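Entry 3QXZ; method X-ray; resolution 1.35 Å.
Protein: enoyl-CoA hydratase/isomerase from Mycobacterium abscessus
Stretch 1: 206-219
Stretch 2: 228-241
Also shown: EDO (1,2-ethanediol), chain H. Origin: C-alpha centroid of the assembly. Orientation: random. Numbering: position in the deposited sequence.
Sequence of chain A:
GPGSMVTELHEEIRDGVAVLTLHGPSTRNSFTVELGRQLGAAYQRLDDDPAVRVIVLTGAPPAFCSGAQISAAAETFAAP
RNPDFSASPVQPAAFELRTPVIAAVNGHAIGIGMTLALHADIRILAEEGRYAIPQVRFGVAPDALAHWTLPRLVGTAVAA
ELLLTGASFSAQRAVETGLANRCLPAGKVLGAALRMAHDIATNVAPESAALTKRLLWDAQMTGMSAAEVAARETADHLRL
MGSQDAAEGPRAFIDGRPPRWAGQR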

# COMPACT_ATOMS: atom_id res chain seq x y z
N PRO A 206 -27.22 3.62 5.38
CA PRO A 206 -26.64 2.85 6.51
C PRO A 206 -26.12 1.48 6.12
O PRO A 206 -24.99 1.12 6.49
CB PRO A 206 -27.81 2.73 7.52
CG PRO A 206 -29.00 3.35 6.86
CD PRO A 206 -28.59 4.10 5.64
N GLU A 207 -26.89 0.71 5.35
CA GLU A 207 -26.44 -0.62 4.98
C GLU A 207 -25.30 -0.55 3.96
O GLU A 207 -24.42 -1.42 3.93
CB GLU A 207 -27.61 -1.49 4.49
CG GLU A 207 -27.29 -2.98 4.44
CD GLU A 207 -27.06 -3.64 5.80
OE1 GLU A 207 -27.31 -3.03 6.87
OE2 GLU A 207 -26.62 -4.81 5.78
N SER A 208 -25.33 0.45 3.08
CA SER A 208 -24.22 0.66 2.13
C SER A 208 -22.89 0.84 2.88
O SER A 208 -21.88 0.20 2.55
CB SER A 208 -24.50 1.90 1.28
OG SER A 208 -25.60 1.67 0.41
N ALA A 209 -22.89 1.72 3.88
CA ALA A 209 -21.67 1.94 4.67
C ALA A 209 -21.24 0.67 5.39
O ALA A 209 -20.05 0.33 5.38
CB ALA A 209 -21.87 3.05 5.67
N ALA A 210 -22.19 -0.05 5.99
CA ALA A 210 -21.85 -1.24 6.78
C ALA A 210 -21.25 -2.33 5.89
O ALA A 210 -20.22 -2.93 6.25
CB ALA A 210 -23.09 -1.77 7.50
N LEU A 211 -21.88 -2.62 4.76
CA LEU A 211 -21.38 -3.69 3.89
C LEU A 211 -20.07 -3.32 3.25
O LEU A 211 -19.19 -4.19 3.10
CB LEU A 211 -22.41 -4.06 2.82
CG LEU A 211 -23.69 -4.73 3.35
CD1 LEU A 211 -24.65 -4.99 2.19
CD2 LEU A 211 -23.44 -6.01 4.15
N THR A 212 -19.92 -2.05 2.85
CA THR A 212 -18.66 -1.60 2.25
C THR A 212 -17.51 -1.68 3.27
O THR A 212 -16.43 -2.21 2.95
CB THR A 212 -18.83 -0.17 1.73
OG1 THR A 212 -19.85 -0.16 0.71
CG2 THR A 212 -17.54 0.37 1.09
N LYS A 213 -17.74 -1.19 4.49
CA LYS A 213 -16.70 -1.26 5.51
C LYS A 213 -16.33 -2.70 5.81
O LYS A 213 -15.15 -3.04 5.87
CB LYS A 213 -17.15 -0.56 6.79
CG LYS A 213 -16.08 -0.70 7.88
CD LYS A 213 -16.32 0.15 9.11
CE LYS A 213 -15.25 -0.14 10.16
NZ LYS A 213 -15.14 0.93 11.19
N ARG A 214 -17.33 -3.55 6.01
CA ARG A 214 -17.04 -4.93 6.37
C ARG A 214 -16.40 -5.72 5.26
O ARG A 214 -15.56 -6.58 5.56
CB ARG A 214 -18.30 -5.62 6.91
CG ARG A 214 -18.68 -5.03 8.28
CD ARG A 214 -18.11 -5.80 9.48
NE ARG A 214 -16.78 -6.35 9.33
CZ ARG A 214 -15.64 -5.70 9.54
NH1 ARG A 214 -14.48 -6.36 9.40
NH2 ARG A 214 -15.62 -4.39 9.83
N LEU A 215 -16.73 -5.46 4.00
CA LEU A 215 -16.04 -6.18 2.92
C LEU A 215 -14.59 -5.70 2.80
O LEU A 215 -13.66 -6.51 2.70
CB LEU A 215 -16.80 -6.07 1.59
CG LEU A 215 -16.12 -6.77 0.40
CD1 LEU A 215 -15.76 -8.24 0.70
CD2 LEU A 215 -17.05 -6.70 -0.78
N LEU A 216 -14.39 -4.38 2.83
CA LEU A 216 -13.04 -3.85 2.77
C LEU A 216 -12.14 -4.52 3.83
O LEU A 216 -11.06 -5.03 3.52
CB LEU A 216 -13.06 -2.32 2.94
CG LEU A 216 -11.70 -1.62 2.98
CD1 LEU A 216 -11.07 -1.55 1.64
CD2 LEU A 216 -11.91 -0.20 3.54
N TRP A 217 -12.61 -4.52 5.07
CA TRP A 217 -11.79 -5.00 6.16
C TRP A 217 -11.79 -6.52 6.28
O TRP A 217 -10.72 -7.09 6.56
CB TRP A 217 -12.18 -4.33 7.47
CG TRP A 217 -11.71 -2.92 7.58
CD1 TRP A 217 -12.48 -1.78 7.61
CD2 TRP A 217 -10.35 -2.50 7.68
NE1 TRP A 217 -11.67 -0.67 7.72
CE2 TRP A 217 -10.36 -1.08 7.77
CE3 TRP A 217 -9.12 -3.18 7.71
CZ2 TRP A 217 -9.19 -0.34 7.91
CZ3 TRP A 217 -7.95 -2.43 7.85
CH2 TRP A 217 -8.00 -1.02 7.92
N ASP A 218 -12.93 -7.20 6.10
CA ASP A 218 -12.90 -8.68 6.15
C ASP A 218 -11.93 -9.23 5.14
O ASP A 218 -11.22 -10.19 5.42
CB ASP A 218 -14.26 -9.33 5.87
CG ASP A 218 -15.26 -9.19 7.03
OD1 ASP A 218 -14.90 -8.82 8.17
OD2 ASP A 218 -16.43 -9.49 6.77
N ALA A 219 -11.90 -8.62 3.95
CA ALA A 219 -11.01 -9.09 2.90
C ALA A 219 -9.54 -8.98 3.34
O ALA A 219 -8.74 -9.89 3.10
CB ALA A 219 -11.29 -8.36 1.57
C1 EDO H . -23.60 1.21 9.92
O1 EDO H . -23.13 1.83 8.72
C2 EDO H . -23.99 2.34 10.85
O2 EDO H . -25.20 3.00 10.38
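Stretch 2 228-241: EVAARETADHLRLM

How does stretch 2 lie on stretch 1? Residues 228-241 are helical throughout, continuing a helix that begins earlier in the chain, and they run nearly antiparallel to the helix of 206-219: the N-to-C directions differ by 169°, and the axes approach to 10.4 Å. The register therefore runs backwards, from Val-229 beside Ala-219, through Asp-236 beside Leu-211, to Leu-240 beside Ser-208.

What does the first turn bring to the contact? Val-229 packs CG2 at 3.8 Å from CB of Ala-219, while its CG1 lies 4.2 Å from CD1 of Leu-215. Arg-232, one turn on, reaches Asp-218 in a salt bridge: NH1 and NH2 both donate to OD2 of Asp-218, each at 3.0 Å, with that oxygen near the guanidinium plane. CD1 of Leu-215 covers one face of the same group, so the charge is held at its edge while a face rests on hydrocarbon.

What fills the middle? The side chain of Leu-215 is a knob set among Val-229, Arg-232, Glu-233 and Asp-236; its CD2 lies 3.7 Å from CG of Glu-233, and its CD1 3.6 Å from CD of Arg-232. Asp-236 follows, with OD2 3.8 Å from CB of Leu-211. A water links the helices here, donating to OD2 of Asp-236 and to O of Leu-211, both at 2.8 Å, and accepting from NH2 of Arg-232 at 2.9 Å.

How does the far end close? Arg-239 forms a second salt bridge, donating from NE at 2.9 Å and from NH2 at 3.2 Å to OE2 of Glu-207. Leu-240 supplies the apolar part: its CG lies 3.7 Å from CD1 of Leu-211, and its CD2 sits 3.8 Å from CG of Glu-207 and 3.7 Å from N of Ser-208.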

# COMPACT_ATOMS: atom_id res chain seq x y z
N GLU A 228 -13.13 -14.22 -4.50
CA GLU A 228 -14.00 -14.19 -3.30
C GLU A 228 -14.54 -12.78 -3.03
O GLU A 228 -15.73 -12.62 -2.68
CB GLU A 228 -13.24 -14.70 -2.09
CG GLU A 228 -12.95 -16.19 -2.17
CD GLU A 228 -11.94 -16.66 -1.15
OE1 GLU A 228 -11.25 -15.86 -0.50
OE2 GLU A 228 -11.85 -17.90 -0.98
N VAL A 229 -13.72 -11.75 -3.17
CA VAL A 229 -14.20 -10.38 -3.00
C VAL A 229 -15.25 -10.06 -4.09
O VAL A 229 -16.29 -9.44 -3.79
CB VAL A 229 -13.05 -9.35 -3.04
CG1 VAL A 229 -13.62 -7.92 -2.90
CG2 VAL A 229 -12.08 -9.60 -1.89
N ALA A 230 -14.99 -10.46 -5.33
CA ALA A 230 -15.93 -10.17 -6.43
C ALA A 230 -17.29 -10.82 -6.15
O ALA A 230 -18.35 -10.20 -6.35
CB ALA A 230 -15.38 -10.65 -7.75
N ALA A 231 -17.26 -12.06 -5.66
CA ALA A 231 -18.51 -12.75 -5.31
C ALA A 231 -19.23 -12.04 -4.16
O ALA A 231 -20.46 -11.92 -4.20
CB ALA A 231 -18.26 -14.21 -4.97
N ARG A 232 -18.51 -11.56 -3.15
CA ARG A 232 -19.19 -10.86 -2.07
C ARG A 232 -19.76 -9.52 -2.49
O ARG A 232 -20.81 -9.13 -2.00
CB ARG A 232 -18.36 -10.73 -0.77
CG ARG A 232 -19.35 -10.41 0.35
CD ARG A 232 -18.98 -9.59 1.54
NE ARG A 232 -18.12 -10.37 2.38
CZ ARG A 232 -17.71 -10.05 3.63
NH1 ARG A 232 -16.86 -10.87 4.19
NH2 ARG A 232 -18.07 -8.96 4.30
N GLU A 233 -19.10 -8.81 -3.41
CA GLU A 233 -19.69 -7.59 -3.93
C GLU A 233 -21.01 -7.92 -4.61
O GLU A 233 -22.01 -7.20 -4.42
CB GLU A 233 -18.76 -6.95 -4.97
CG GLU A 233 -17.56 -6.23 -4.38
CD GLU A 233 -16.66 -5.61 -5.42
OE1 GLU A 233 -16.79 -5.95 -6.63
OE2 GLU A 233 -15.80 -4.79 -5.03
N THR A 234 -21.07 -9.00 -5.39
CA THR A 234 -22.35 -9.40 -6.01
C THR A 234 -23.41 -9.69 -4.96
O THR A 234 -24.56 -9.20 -5.08
CB THR A 234 -22.14 -10.54 -6.96
OG1 THR A 234 -21.32 -10.06 -8.04
CG2 THR A 234 -23.44 -11.06 -7.55
N ALA A 235 -23.05 -10.47 -3.93
CA ALA A 235 -24.02 -10.85 -2.90
C ALA A 235 -24.47 -9.62 -2.11
O ALA A 235 -25.67 -9.45 -1.83
CB ALA A 235 -23.40 -11.92 -1.96
N ASP A 236 -23.53 -8.73 -1.77
CA ASP A 236 -23.89 -7.48 -1.10
C ASP A 236 -24.78 -6.60 -1.97
O ASP A 236 -25.73 -5.98 -1.45
CB ASP A 236 -22.63 -6.69 -0.69
CG ASP A 236 -21.91 -7.30 0.50
OD1 ASP A 236 -22.43 -8.23 1.14
OD2 ASP A 236 -20.80 -6.83 0.79
N HIS A 237 -24.51 -6.55 -3.27
CA HIS A 237 -25.38 -5.82 -4.20
C HIS A 237 -26.78 -6.41 -4.21
O HIS A 237 -27.75 -5.66 -4.25
CB HIS A 237 -24.78 -5.76 -5.60
CG HIS A 237 -23.95 -4.54 -5.82
ND1 HIS A 237 -22.70 -4.37 -5.26
CD2 HIS A 237 -24.23 -3.39 -6.50
CE1 HIS A 237 -22.23 -3.17 -5.60
NE2 HIS A 237 -23.15 -2.56 -6.35
N LEU A 238 -26.93 -7.74 -4.20
CA LEU A 238 -28.28 -8.30 -4.17
C LEU A 238 -28.99 -7.88 -2.89
O LEU A 238 -30.18 -7.55 -2.93
CB LEU A 238 -28.25 -9.83 -4.35
CG LEU A 238 -27.79 -10.36 -5.72
CD1 LEU A 238 -27.82 -11.88 -5.71
CD2 LEU A 238 -28.69 -9.81 -6.83
N ARG A 239 -28.29 -7.88 -1.76
CA ARG A 239 -28.87 -7.42 -0.49
C ARG A 239 -29.29 -5.96 -0.56
O ARG A 239 -30.42 -5.62 -0.18
CB ARG A 239 -27.87 -7.65 0.65
CG ARG A 239 -28.33 -7.18 2.03
CD ARG A 239 -27.41 -7.70 3.12
NE ARG A 239 -27.67 -7.14 4.45
CZ ARG A 239 -28.59 -7.61 5.29
NH1 ARG A 239 -29.38 -8.63 4.94
NH2 ARG A 239 -28.75 -7.05 6.49
N LEU A 240 -28.41 -5.10 -1.07
CA LEU A 240 -28.71 -3.67 -1.18
C LEU A 240 -29.79 -3.35 -2.21
O LEU A 240 -30.70 -2.55 -1.94
CB LEU A 240 -27.43 -2.90 -1.52
CG LEU A 240 -26.41 -2.94 -0.39
CD1 LEU A 240 -25.03 -2.54 -0.94
CD2 LEU A 240 -26.82 -2.06 0.81
N MET A 241 -29.70 -3.98 -3.37
CA MET A 241 -30.70 -3.73 -4.42
C MET A 241 -32.08 -4.29 -4.06
O MET A 241 -33.08 -3.88 -4.65
CB MET A 241 -30.21 -4.27 -5.76
CG MET A 241 -28.98 -3.55 -6.28
SD MET A 241 -28.32 -4.25 -7.80
CE MET A 241 -28.50 -6.00 -7.57
O HOH W 1 -28.51 -4.74 8.47
O HOH W 2 -19.87 -6.86 3.38